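Local coordinates for adhesin LabA (Helicobacter pylori, PDB 6GMM), which is a LacdiNAc-specific adhesin that probably fixes the bacterium to the gastric mucosa, at residues K47-I50 against N55-A58; N51-K54 against A58-A61; A65-A70 against G355-N360; Q139-A144 against L192-T197; V256-I261 against Q297-N302. One frame throughout, in Å; residues are numbered along the deposited sequence.

Contact 1: residues K47-I50 against N55-A58; sequences KNLI and NSPA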
loop_
_atom_site.group_PDB
_atom_site.type_symbol
_atom_site.label_atom_id
_atom_site.label_comp_id
_atom_site.label_asym_id
_atom_site.label_seq_id
_atom_site.Cartn_x
_atom_site.Cartn_y
_atom_site.Cartn_z
ATOM N N LYS A 47 16.227 2.057 1.747
ATOM C CA LYS A 47 16.514 3.486 1.620
ATOM C C LYS A 47 15.634 4.086 0.527
ATOM O O LYS A 47 15.144 5.179 0.700
ATOM C CB LYS A 47 17.996 3.712 1.274
ATOM C CG LYS A 47 18.977 3.459 2.416
ATOM C CD LYS A 47 20.411 3.449 1.891
ATOM C CE LYS A 47 21.449 3.774 2.941
ATOM N NZ LYS A 47 21.799 2.597 3.776
ATOM N N ASN A 48 15.388 3.363 -0.575
ATOM C CA ASN A 48 14.528 3.890 -1.630
ATOM C C ASN A 48 13.059 3.988 -1.202
ATOM O O ASN A 48 12.347 4.854 -1.708
ATOM C CB ASN A 48 14.685 3.101 -2.918
ATOM C CG ASN A 48 15.706 3.722 -3.840
ATOM O OD1 ASN A 48 15.362 4.475 -4.759
ATOM N ND2 ASN A 48 16.986 3.455 -3.591
ATOM N N LEU A 49 12.612 3.137 -0.252
ATOM C CA LEU A 49 11.225 3.191 0.231
ATOM C C LEU A 49 11.000 4.228 1.340
ATOM O O LEU A 49 10.074 5.019 1.259
ATOM C CB LEU A 49 10.745 1.797 0.675
ATOM C CG LEU A 49 10.314 0.841 -0.438
ATOM C CD1 LEU A 49 10.369 -0.622 0.034
ATOM C CD2 LEU A 49 8.923 1.174 -0.983
ATOM N N ILE A 50 11.858 4.250 2.354
ATOM C CA ILE A 50 11.669 5.109 3.515
ATOM C C ILE A 50 12.519 6.420 3.510
ATOM O O ILE A 50 12.326 7.247 4.393
ATOM C CB ILE A 50 11.891 4.254 4.802
ATOM C CG1 ILE A 50 13.351 3.751 4.912
ATOM C CG2 ILE A 50 10.874 3.094 4.869
ATOM C CD1 ILE A 50 13.910 3.555 6.303
ATOM N N ASN A 55 10.345 8.793 -5.848
ATOM C CA ASN A 55 10.397 7.425 -6.334
ATOM C C ASN A 55 10.075 6.372 -5.248
ATOM O O ASN A 55 10.487 5.211 -5.369
ATOM C CB ASN A 55 11.731 7.183 -7.039
ATOM C CG ASN A 55 11.946 8.158 -8.179
ATOM O OD1 ASN A 55 11.145 8.240 -9.123
ATOM N ND2 ASN A 55 12.986 8.975 -8.073
ATOM N N SER A 56 9.298 6.760 -4.215
ATOM C CA SER A 56 8.878 5.795 -3.212
ATOM C C SER A 56 7.404 5.468 -3.353
ATOM O O SER A 56 6.585 6.324 -3.038
ATOM C CB SER A 56 9.169 6.259 -1.793
ATOM O OG SER A 56 8.428 5.457 -0.883
ATOM N N PRO A 57 7.038 4.220 -3.729
ATOM C CA PRO A 57 5.612 3.858 -3.769
ATOM C C PRO A 57 4.940 3.961 -2.394
ATOM O O PRO A 57 3.745 4.204 -2.352
ATOM C CB PRO A 57 5.612 2.422 -4.286
ATOM C CG PRO A 57 6.970 2.226 -4.927
ATOM C CD PRO A 57 7.898 3.077 -4.127
ATOM N N ALA A 58 5.704 3.855 -1.287
ATOM C CA ALA A 58 5.167 3.973 0.073
ATOM C C ALA A 58 4.697 5.443 0.283
ATOM O O ALA A 58 3.509 5.703 0.483
ATOM C CB ALA A 58 6.245 3.604 1.082
#

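Contact 2: residues N51-K54 against A58-A61; sequences NDKK and AYQA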
loop_
_atom_site.group_PDB
_atom_site.type_symbol
_atom_site.label_atom_id
_atom_site.label_comp_id
_atom_site.label_asym_id
_atom_site.label_seq_id
_atom_site.Cartn_x
_atom_site.Cartn_y
_atom_site.Cartn_z
ATOM N N ASN A 51 13.443 6.626 2.564
ATOM C CA ASN A 51 14.170 7.906 2.576
ATOM C C ASN A 51 13.782 8.800 1.415
ATOM O O ASN A 51 14.002 10.013 1.487
ATOM C CB ASN A 51 15.688 7.731 2.625
ATOM C CG ASN A 51 16.242 7.116 3.885
ATOM O OD1 ASN A 51 17.319 6.538 3.871
ATOM N ND2 ASN A 51 15.573 7.277 5.012
ATOM N N ASP A 52 13.225 8.211 0.344
ATOM C CA ASP A 52 12.792 8.934 -0.850
ATOM C C ASP A 52 11.337 9.324 -0.815
ATOM O O ASP A 52 10.528 8.668 -0.151
ATOM C CB ASP A 52 13.051 8.126 -2.127
ATOM C CG ASP A 52 14.498 8.088 -2.539
ATOM O OD1 ASP A 52 15.211 9.102 -2.312
ATOM O OD2 ASP A 52 14.927 7.048 -3.088
ATOM N N LYS A 53 11.006 10.375 -1.573
ATOM C CA LYS A 53 9.654 10.885 -1.683
ATOM C C LYS A 53 9.096 10.575 -3.080
ATOM O O LYS A 53 8.107 9.848 -3.203
ATOM C CB LYS A 53 9.615 12.404 -1.401
ATOM C CG LYS A 53 10.024 12.817 0.013
ATOM C CD LYS A 53 9.620 14.269 0.278
ATOM C CE LYS A 53 10.175 14.835 1.563
ATOM N NZ LYS A 53 9.459 16.069 1.978
ATOM N N LYS A 54 9.749 11.109 -4.126
ATOM C CA LYS A 54 9.293 10.982 -5.503
ATOM C C LYS A 54 9.237 9.540 -5.985
ATOM O O LYS A 54 8.178 9.102 -6.439
ATOM C CB LYS A 54 10.126 11.872 -6.444
ATOM C CG LYS A 54 9.682 11.871 -7.907
ATOM C CD LYS A 54 10.526 12.860 -8.717
ATOM C CE LYS A 54 10.908 12.347 -10.088
ATOM N NZ LYS A 54 11.776 13.316 -10.817
ATOM N N ALA A 58 5.704 3.855 -1.287
ATOM C CA ALA A 58 5.167 3.973 0.073
ATOM C C ALA A 58 4.697 5.443 0.283
ATOM O O ALA A 58 3.509 5.703 0.483
ATOM C CB ALA A 58 6.245 3.604 1.082
ATOM N N TYR A 59 5.630 6.399 0.114
ATOM C CA TYR A 59 5.366 7.832 0.198
ATOM C C TYR A 59 4.255 8.257 -0.763
ATOM O O TYR A 59 3.320 8.904 -0.315
ATOM C CB TYR A 59 6.647 8.621 -0.077
ATOM C CG TYR A 59 6.496 10.095 0.219
ATOM C CD1 TYR A 59 6.762 10.601 1.489
ATOM C CD2 TYR A 59 6.142 10.994 -0.784
ATOM C CE1 TYR A 59 6.687 11.967 1.750
ATOM C CE2 TYR A 59 6.097 12.361 -0.543
ATOM C CZ TYR A 59 6.324 12.841 0.736
ATOM O OH TYR A 59 6.246 14.186 0.965
ATOM N N GLN A 60 4.322 7.870 -2.062
ATOM C CA GLN A 60 3.254 8.230 -3.007
ATOM C C GLN A 60 1.944 7.586 -2.595
ATOM O O GLN A 60 0.909 8.194 -2.807
ATOM C CB GLN A 60 3.585 7.830 -4.450
ATOM C CG GLN A 60 4.884 8.427 -4.969
ATOM C CD GLN A 60 4.773 9.920 -5.065
ATOM O OE1 GLN A 60 3.843 10.447 -5.675
ATOM N NE2 GLN A 60 5.690 10.629 -4.423
ATOM N N ALA A 61 1.965 6.383 -1.977
ATOM C CA ALA A 61 0.677 5.771 -1.558
ATOM C C ALA A 61 -0.024 6.619 -0.525
ATOM O O ALA A 61 -1.238 6.828 -0.628
ATOM C CB ALA A 61 0.868 4.348 -1.045
#

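Contact 3: residues A65-A70 against G355-N360; sequences ALNAAA and GETVTN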
loop_
_atom_site.group_PDB
_atom_site.type_symbol
_atom_site.label_atom_id
_atom_site.label_comp_id
_atom_site.label_asym_id
_atom_site.label_seq_id
_atom_site.Cartn_x
_atom_site.Cartn_y
_atom_site.Cartn_z
ATOM N N ALA A 65 -3.729 8.837 -0.691
ATOM C CA ALA A 65 -4.785 8.698 0.323
ATOM C C ALA A 65 -5.124 10.059 0.911
ATOM O O ALA A 65 -6.307 10.370 1.021
ATOM C CB ALA A 65 -4.361 7.734 1.432
ATOM N N LEU A 66 -4.107 10.913 1.197
ATOM C CA LEU A 66 -4.359 12.249 1.794
ATOM C C LEU A 66 -5.087 13.198 0.831
ATOM O O LEU A 66 -6.162 13.718 1.167
ATOM C CB LEU A 66 -3.054 12.874 2.334
ATOM C CG LEU A 66 -2.257 12.046 3.346
ATOM C CD1 LEU A 66 -0.976 12.735 3.710
ATOM C CD2 LEU A 66 -3.070 11.719 4.602
ATOM N N ASN A 67 -4.536 13.381 -0.382
ATOM C CA ASN A 67 -5.139 14.202 -1.430
ATOM C C ASN A 67 -6.533 13.688 -1.747
ATOM O O ASN A 67 -7.436 14.479 -1.990
ATOM C CB ASN A 67 -4.288 14.164 -2.689
ATOM C CG ASN A 67 -3.007 14.951 -2.578
ATOM O OD1 ASN A 67 -2.959 16.036 -1.996
ATOM N ND2 ASN A 67 -1.934 14.427 -3.141
ATOM N N ALA A 68 -6.737 12.381 -1.743
ATOM C CA ALA A 68 -8.093 11.916 -2.034
ATOM C C ALA A 68 -9.060 12.184 -0.871
ATOM O O ALA A 68 -10.227 12.486 -1.131
ATOM C CB ALA A 68 -8.101 10.458 -2.461
ATOM N N ALA A 69 -8.577 12.175 0.395
ATOM C CA ALA A 69 -9.496 12.471 1.510
ATOM C C ALA A 69 -9.844 13.966 1.544
ATOM O O ALA A 69 -11.022 14.312 1.628
ATOM C CB ALA A 69 -8.922 12.018 2.831
ATOM N N ALA A 70 -8.822 14.848 1.407
ATOM C CA ALA A 70 -8.994 16.297 1.371
ATOM C C ALA A 70 -9.805 16.705 0.135
ATOM O O ALA A 70 -10.681 17.560 0.231
ATOM C CB ALA A 70 -7.640 16.997 1.375
ATOM N N GLY A 355 -5.137 13.801 -9.447
ATOM C CA GLY A 355 -4.811 13.237 -10.756
ATOM C C GLY A 355 -3.340 12.977 -11.029
ATOM O O GLY A 355 -2.987 11.922 -11.559
ATOM N N GLU A 356 -2.474 13.941 -10.688
ATOM C CA GLU A 356 -1.033 13.806 -10.868
ATOM C C GLU A 356 -0.436 12.856 -9.819
ATOM O O GLU A 356 0.543 12.174 -10.114
ATOM C CB GLU A 356 -0.316 15.175 -10.881
ATOM C CG GLU A 356 -0.357 15.950 -9.567
ATOM C CD GLU A 356 0.673 17.055 -9.412
ATOM O OE1 GLU A 356 1.637 16.855 -8.634
ATOM O OE2 GLU A 356 0.501 18.129 -10.036
ATOM N N THR A 357 -1.030 12.788 -8.605
ATOM C CA THR A 357 -0.497 11.889 -7.580
ATOM C C THR A 357 -0.709 10.412 -7.977
ATOM O O THR A 357 0.234 9.627 -7.826
ATOM C CB THR A 357 -1.014 12.249 -6.187
ATOM O OG1 THR A 357 -0.665 13.615 -5.918
ATOM C CG2 THR A 357 -0.426 11.340 -5.092
ATOM N N VAL A 358 -1.896 10.054 -8.557
ATOM C CA VAL A 358 -2.169 8.678 -9.004
ATOM C C VAL A 358 -1.169 8.305 -10.117
ATOM O O VAL A 358 -0.616 7.208 -10.087
ATOM C CB VAL A 358 -3.658 8.336 -9.334
ATOM C CG1 VAL A 358 -4.168 9.077 -10.562
ATOM C CG2 VAL A 358 -3.849 6.823 -9.503
ATOM N N THR A 359 -0.842 9.254 -11.002
ATOM C CA THR A 359 0.167 9.060 -12.045
ATOM C C THR A 359 1.523 8.825 -11.393
ATOM O O THR A 359 2.153 7.823 -11.707
ATOM C CB THR A 359 0.175 10.241 -13.022
ATOM O OG1 THR A 359 -1.087 10.256 -13.689
ATOM C CG2 THR A 359 1.301 10.154 -14.056
ATOM N N ASN A 360 1.945 9.701 -10.451
ATOM C CA ASN A 360 3.229 9.562 -9.743
ATOM C C ASN A 360 3.337 8.282 -8.934
ATOM O O ASN A 360 4.418 7.725 -8.864
ATOM C CB ASN A 360 3.521 10.785 -8.885
ATOM C CG ASN A 360 3.770 12.021 -9.709
ATOM O OD1 ASN A 360 3.821 11.976 -10.949
ATOM N ND2 ASN A 360 3.920 13.158 -9.045
#

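Contact 4: residues Q139-A144 against L192-T197; sequences QIIQKA and LEQAST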
loop_
_atom_site.group_PDB
_atom_site.type_symbol
_atom_site.label_atom_id
_atom_site.label_comp_id
_atom_site.label_asym_id
_atom_site.label_seq_id
_atom_site.Cartn_x
_atom_site.Cartn_y
_atom_site.Cartn_z
ATOM N N GLN A 139 -7.574 20.917 8.239
ATOM C CA GLN A 139 -6.573 21.956 8.483
ATOM C C GLN A 139 -5.224 21.378 8.792
ATOM O O GLN A 139 -4.239 21.936 8.324
ATOM C CB GLN A 139 -7.005 22.989 9.548
ATOM C CG GLN A 139 -8.268 23.782 9.237
ATOM C CD GLN A 139 -8.242 24.602 7.976
ATOM O OE1 GLN A 139 -7.194 25.098 7.533
ATOM N NE2 GLN A 139 -9.425 24.794 7.396
ATOM N N ILE A 140 -5.163 20.232 9.519
ATOM C CA ILE A 140 -3.882 19.562 9.827
ATOM C C ILE A 140 -3.242 19.037 8.545
ATOM O O ILE A 140 -2.035 19.208 8.348
ATOM C CB ILE A 140 -3.985 18.487 10.951
ATOM C CG1 ILE A 140 -4.291 19.171 12.316
ATOM C CG2 ILE A 140 -2.686 17.693 11.038
ATOM C CD1 ILE A 140 -4.782 18.244 13.535
ATOM N N ILE A 141 -4.051 18.386 7.681
ATOM C CA ILE A 141 -3.592 17.871 6.395
ATOM C C ILE A 141 -3.016 19.004 5.562
ATOM O O ILE A 141 -1.893 18.888 5.085
ATOM C CB ILE A 141 -4.701 17.098 5.632
ATOM C CG1 ILE A 141 -5.103 15.824 6.420
ATOM C CG2 ILE A 141 -4.218 16.745 4.203
ATOM C CD1 ILE A 141 -6.303 15.079 5.915
ATOM N N GLN A 142 -3.772 20.107 5.412
ATOM C CA GLN A 142 -3.343 21.262 4.631
ATOM C C GLN A 142 -2.059 21.883 5.169
ATOM O O GLN A 142 -1.164 22.141 4.371
ATOM C CB GLN A 142 -4.480 22.292 4.487
ATOM C CG GLN A 142 -5.468 21.892 3.393
ATOM C CD GLN A 142 -4.947 22.021 1.967
ATOM O OE1 GLN A 142 -3.770 22.280 1.681
ATOM N NE2 GLN A 142 -5.834 21.851 1.027
ATOM N N LYS A 143 -1.927 22.069 6.520
ATOM C CA LYS A 143 -0.684 22.626 7.105
ATOM C C LYS A 143 0.486 21.663 6.970
ATOM O O LYS A 143 1.622 22.106 6.794
ATOM C CB LYS A 143 -0.856 23.092 8.567
ATOM C CG LYS A 143 -1.967 24.136 8.789
ATOM C CD LYS A 143 -1.638 25.547 8.283
ATOM C CE LYS A 143 -2.786 26.526 8.463
ATOM N NZ LYS A 143 -3.957 26.225 7.586
ATOM N N ALA A 144 0.227 20.347 7.021
ATOM C CA ALA A 144 1.314 19.371 6.881
ATOM C C ALA A 144 1.945 19.391 5.495
ATOM O O ALA A 144 3.152 19.136 5.374
ATOM C CB ALA A 144 0.816 17.990 7.193
ATOM N N LEU A 192 -2.725 10.162 8.169
ATOM C CA LEU A 192 -3.694 9.144 7.761
ATOM C C LEU A 192 -4.877 9.059 8.723
ATOM O O LEU A 192 -5.992 8.756 8.289
ATOM C CB LEU A 192 -3.027 7.774 7.572
ATOM C CG LEU A 192 -2.205 7.660 6.292
ATOM C CD1 LEU A 192 -1.326 6.480 6.353
ATOM C CD2 LEU A 192 -3.104 7.608 5.024
ATOM N N GLU A 193 -4.645 9.367 10.017
ATOM C CA GLU A 193 -5.705 9.404 11.014
ATOM C C GLU A 193 -6.632 10.598 10.704
ATOM O O GLU A 193 -7.869 10.454 10.738
ATOM C CB GLU A 193 -5.129 9.481 12.443
ATOM C CG GLU A 193 -6.178 9.723 13.533
ATOM C CD GLU A 193 -7.332 8.732 13.606
ATOM O OE1 GLU A 193 -7.079 7.507 13.515
ATOM O OE2 GLU A 193 -8.491 9.181 13.768
ATOM N N GLN A 194 -6.015 11.765 10.341
ATOM C CA GLN A 194 -6.729 12.987 9.977
ATOM C C GLN A 194 -7.609 12.677 8.777
ATOM O O GLN A 194 -8.790 13.015 8.783
ATOM C CB GLN A 194 -5.758 14.135 9.624
ATOM C CG GLN A 194 -4.931 14.714 10.774
ATOM C CD GLN A 194 -5.576 14.552 12.122
ATOM O OE1 GLN A 194 -6.673 15.059 12.400
ATOM N NE2 GLN A 194 -4.902 13.820 12.983
ATOM N N ALA A 195 -7.054 11.963 7.789
ATOM C CA ALA A 195 -7.768 11.581 6.575
ATOM C C ALA A 195 -8.947 10.679 6.949
ATOM O O ALA A 195 -9.997 10.777 6.324
ATOM C CB ALA A 195 -6.828 10.841 5.643
ATOM N N SER A 196 -8.777 9.801 7.971
ATOM C CA SER A 196 -9.850 8.882 8.374
ATOM C C SER A 196 -10.956 9.611 9.073
ATOM O O SER A 196 -12.117 9.273 8.877
ATOM C CB SER A 196 -9.320 7.744 9.239
ATOM O OG SER A 196 -10.344 6.787 9.457
ATOM N N THR A 197 -10.609 10.652 9.862
ATOM C CA THR A 197 -11.571 11.486 10.563
ATOM C C THR A 197 -12.498 12.162 9.567
ATOM O O THR A 197 -13.715 12.184 9.802
ATOM C CB THR A 197 -10.857 12.494 11.460
ATOM O OG1 THR A 197 -10.205 11.776 12.506
ATOM C CG2 THR A 197 -11.824 13.528 12.075
#

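Contact 5: residues V256-I261 against Q297-N302; sequences VEQSKI and QAEILN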
loop_
_atom_site.group_PDB
_atom_site.type_symbol
_atom_site.label_atom_id
_atom_site.label_comp_id
_atom_site.label_asym_id
_atom_site.label_seq_id
_atom_site.Cartn_x
_atom_site.Cartn_y
_atom_site.Cartn_z
ATOM N N VAL A 256 2.640 2.032 6.216
ATOM C CA VAL A 256 3.282 2.940 7.175
ATOM C C VAL A 256 3.755 2.148 8.390
ATOM O O VAL A 256 4.846 2.432 8.873
ATOM C CB VAL A 256 2.354 4.152 7.514
ATOM C CG1 VAL A 256 2.931 4.998 8.649
ATOM C CG2 VAL A 256 2.140 5.020 6.282
ATOM N N GLU A 257 2.969 1.138 8.853
ATOM C CA GLU A 257 3.339 0.243 9.966
ATOM C C GLU A 257 4.559 -0.618 9.566
ATOM O O GLU A 257 5.505 -0.772 10.346
ATOM C CB GLU A 257 2.177 -0.722 10.311
ATOM C CG GLU A 257 1.273 -0.267 11.447
ATOM C CD GLU A 257 1.936 -0.156 12.812
ATOM O OE1 GLU A 257 2.212 -1.203 13.444
ATOM O OE2 GLU A 257 2.140 0.990 13.268
ATOM N N GLN A 258 4.514 -1.177 8.334
ATOM C CA GLN A 258 5.541 -2.053 7.779
ATOM C C GLN A 258 6.848 -1.304 7.581
ATOM O O GLN A 258 7.905 -1.929 7.623
ATOM C CB GLN A 258 5.066 -2.691 6.450
ATOM C CG GLN A 258 3.882 -3.664 6.595
ATOM C CD GLN A 258 4.270 -4.904 7.362
ATOM O OE1 GLN A 258 5.261 -5.567 7.043
ATOM N NE2 GLN A 258 3.515 -5.238 8.405
ATOM N N SER A 259 6.779 0.025 7.389
ATOM C CA SER A 259 7.946 0.876 7.219
ATOM C C SER A 259 8.749 0.944 8.510
ATOM O O SER A 259 9.948 1.193 8.436
ATOM C CB SER A 259 7.537 2.274 6.767
ATOM O OG SER A 259 6.973 2.225 5.466
ATOM N N LYS A 260 8.115 0.702 9.690
ATOM C CA LYS A 260 8.850 0.644 10.972
ATOM C C LYS A 260 9.879 -0.489 10.885
ATOM O O LYS A 260 11.009 -0.336 11.360
ATOM C CB LYS A 260 7.909 0.306 12.145
ATOM C CG LYS A 260 6.910 1.378 12.545
ATOM C CD LYS A 260 6.046 0.855 13.698
ATOM C CE LYS A 260 5.089 1.897 14.228
ATOM N NZ LYS A 260 4.150 1.314 15.232
ATOM N N ILE A 261 9.456 -1.650 10.317
ATOM C CA ILE A 261 10.289 -2.832 10.153
ATOM C C ILE A 261 11.488 -2.478 9.266
ATOM O O ILE A 261 12.623 -2.619 9.710
ATOM C CB ILE A 261 9.506 -4.074 9.645
ATOM C CG1 ILE A 261 8.275 -4.401 10.534
ATOM C CG2 ILE A 261 10.435 -5.282 9.526
ATOM C CD1 ILE A 261 7.186 -5.304 9.871
ATOM N N GLN A 297 9.232 -5.096 3.088
ATOM C CA GLN A 297 9.366 -4.395 1.804
ATOM C C GLN A 297 8.379 -4.929 0.772
ATOM O O GLN A 297 7.817 -4.153 0.014
ATOM C CB GLN A 297 10.803 -4.524 1.257
ATOM C CG GLN A 297 11.817 -3.770 2.114
ATOM C CD GLN A 297 13.123 -3.569 1.415
ATOM O OE1 GLN A 297 13.180 -3.361 0.201
ATOM N NE2 GLN A 297 14.194 -3.551 2.187
ATOM N N ALA A 298 8.153 -6.245 0.752
ATOM C CA ALA A 298 7.203 -6.829 -0.188
ATOM C C ALA A 298 5.784 -6.425 0.148
ATOM O O ALA A 298 5.003 -6.211 -0.792
ATOM C CB ALA A 298 7.339 -8.341 -0.232
ATOM N N GLU A 299 5.447 -6.294 1.476
ATOM C CA GLU A 299 4.102 -5.867 1.943
ATOM C C GLU A 299 3.806 -4.454 1.531
ATOM O O GLU A 299 2.763 -4.206 0.936
ATOM C CB GLU A 299 3.918 -6.004 3.462
ATOM C CG GLU A 299 2.910 -7.061 3.871
ATOM C CD GLU A 299 1.467 -6.815 3.473
ATOM O OE1 GLU A 299 1.117 -7.077 2.300
ATOM O OE2 GLU A 299 0.663 -6.460 4.365
ATOM N N ILE A 300 4.746 -3.526 1.812
ATOM C CA ILE A 300 4.681 -2.122 1.402
ATOM C C ILE A 300 4.292 -2.048 -0.073
ATOM O O ILE A 300 3.344 -1.354 -0.421
ATOM C CB ILE A 300 6.021 -1.423 1.672
ATOM C CG1 ILE A 300 6.255 -1.297 3.191
ATOM C CG2 ILE A 300 6.097 -0.084 0.937
ATOM C CD1 ILE A 300 7.563 -0.803 3.586
ATOM N N LEU A 301 4.965 -2.809 -0.916
ATOM C CA LEU A 301 4.664 -2.862 -2.342
ATOM C C LEU A 301 3.240 -3.378 -2.630
ATOM O O LEU A 301 2.517 -2.778 -3.446
ATOM C CB LEU A 301 5.741 -3.685 -3.071
ATOM C CG LEU A 301 7.121 -2.997 -3.085
ATOM C CD1 LEU A 301 8.177 -3.837 -3.815
ATOM C CD2 LEU A 301 7.029 -1.561 -3.633
ATOM N N ASN A 302 2.807 -4.430 -1.891
ATOM C CA ASN A 302 1.462 -5.006 -2.038
ATOM C C ASN A 302 0.463 -3.887 -1.767
ATOM O O ASN A 302 -0.389 -3.609 -2.621
ATOM C CB ASN A 302 1.248 -6.164 -1.032
ATOM C CG ASN A 302 -0.166 -6.707 -0.944
ATOM O OD1 ASN A 302 -1.022 -6.197 -0.206
ATOM N ND2 ASN A 302 -0.432 -7.779 -1.668
#

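Contact 1: residues K47-I50 against N55-A58
A chi1 of 165° in S56 and of -79° in L49 bring hydroxyl and leucine methyl across the turn: S56 OG faces the last turn of helix 32-50, while L49 CG, set beside that residue's own N, lets CD2 reach the start of helix 57-76. S56 OG donates to L49 O over 2.7 Å; the hydroxyl sits in the plane of the L49 carbonyl, on a lone pair of its oxygen, with a C=O...O angle of 128°. S56 is the N-cap of helix 57-76, its OG taking a weak bond from A58 N at 3.2 Å and another from Y59 N. One hydroxyl thus ties a carbonyl in the last turn of helix 32-50 to the start of helix 57-76, and its own proton is spent on the L49 carbonyl. Beside this bond L49 CD2 lies 3.8 Å from P57 CD, the two side chains crossing at about a right angle, and 4.2 Å from A58 CB. N48 O packs on S56 CB at 3.5 Å. The result is a short, mostly buried connection between two consecutive helices. I300 of helix 287-311 packs on L49 and A58, helix 239-264 lies against I50, and P57 leans on S364 and I365 of helix 354-366.

Contact 2: residues N51-K54 against A58-A61
D52 makes a light contact, its carbonyl O 3.9 Å from Y59 CB. K53 does most of the work: its CB sits over one face of the Y59 ring, 3.8 Å from the centroid and 18° off the normal, a CH-pi contact. The K53 chain runs on extended past the ring, bringing CD to 3.4 Å from Y59 OH, and both polar ends, K53 NZ and Y59 OH, hydrogen-bond to I152 O. From the backbone of K53, the carbonyl O receives Q60 NE2 at 2.8 Å with an N-H...O angle of 160°; the donor stands above the carbonyl plane, though the oxygen lies nearly in the amide plane of Q60. A bend at chi2 (-65°) folds Q60 back to make this bond. Last comes K54, whose O is 3.5 Å from Q60 NE2. The loop between helices 32-50 and 57-76 is thus folded back on the first turn of the second helix, whose Q60 also packs on N360, L361 and S364 of helix 354-366, while A58 and A61 face helix 287-311.

Contact 3: residues A65-A70 against G355-N360
N67 and T357 make the whole of this small contact, each burying about the same surface: segments 65-70 and 355-360, far apart in sequence, meet through this one pair of side chains. The nearest CA atoms, those of these same two residues, are 8.0 Å apart, so the side chains have to bridge the gap. Both point across it, crossing at about a right angle, and the amide nitrogen end of N67 does the touching: ND2 lies 3.2 Å from T357 OG1, 3.9 Å from T357 CB and 4.0 Å from T357 CG2. The amide thus approaches the branch point of the threonine, reaching its hydroxyl first. In T357, chi1 of -57° puts OG1 beside the backbone N, and there the hydroxyl is hydrogen-bonded to Y353 O, one turn back in the chain. N67 OD1 accepts from G350 N; that bond ties helix 57-76 to the loop leading into helix 354-366 and probably holds the amide in this rotation. Both residues are buried. Around them, T357 packs on L63 and L64 of helix 57-76, F145 of helix 128-145 lies against L66 and N67, and helix 188-205 covers A65, L66 and A69.

Contact 4: residues Q139-A144 against L192-T197
The axes of segments 139-144 and 192-197 approach to 9.4 Å and run broadly antiparallel, at 143°, with the CA atoms of I141 and Q194 nearest at 6.8 Å. Q194 is the central side chain, set against two neighbouring isoleucines. Its CB meets I141 CG1 at 3.7 Å, the two side chains sliding past each other in opposite directions, and I141 then carries its CD1 on to the next residue, 3.7 Å from A195 N and 4.3 Å from A195 CB. That reach follows from an extended isoleucine branch: CG1 stands beside the backbone N and chi2 is 171°, so CD1 is thrust at the backbone of the facing helix. Farther along Q194, CG lies 3.7 Å from I140 CG2, and OE1 comes to 3.9 Å from I140 CD1. The amide therefore rests by the longer arm of I140 while CG passes its CG2 branch. A bend at chi2 (-26°) turns the glutamine back along its own helix. I140 also touches L162 and F164 of strand 161-165, and A195 packs on L66 and A69 of helix 57-76. Chemically, then, the pairing is one of van der Waals contact: glutamine offers its aliphatic part to the isoleucines, while NE2 gives one hydrogen to V190 O within helix 188-205, which is consistent with the amide lying beside hydrocarbon.

Contact 5: residues V256-I261 against Q297-N302
Q258 and I300 have the nearest CA atoms in an antiparallel helix packing within the largely helical body of the adhesin, where segments 256-261 and 297-302, on helices 239-264 and 287-311, run at 161°, their axes 8.9 Å apart. Q258 CB touches I300 CG1 at 3.7 Å. Beyond CB the glutamine bends at chi2 (-67°), which brings the rest of the chain over E299: CG is 3.9 Å from E299 CB, and Q258 OE1 is 3.8 Å from the same carbon. The two side chains cross at an angle, with amide and carboxylate planes 60° apart, and the acid's own partner is R303, which makes a salt bridge with E299 OE2. I300 has the straighter chain; an extended chi2 carries CD1 toward S259, whose hydroxyl is already bonded to A255 O one turn back. Helix 32-50 adds L49 against I300 and I50 against S259. The end of the isoleucine, I300 CD1, lies 3.6 Å from S259 OG and 4.0 Å from S259 N.

How the contacts relate
Helix 57-76 strings contacts 1, 2 and 3 together: the first two share A58 and have centres 5 Å apart, and Q60 of contact 2 reaches contact 3, its OE1 lying 3.2 Å from N360 CB. Contact 5 joins contacts 1 and 2 through I300, whose CG2 packs 3.6 Å from L49 CD2 and 3.7 Å from A58 CB. Contact 4 is farther out, its centre 14 Å from that of contact 3, yet A195 CB meets A69 CB at 3.7 Å; L192 CD1 also touches V256 CG2 of contact 5 at 3.8 Å. Contacts 3 and 5 do not touch, their nearest atoms being about 9 Å apart. Together the five trace continuous side-chain packing through the helical body.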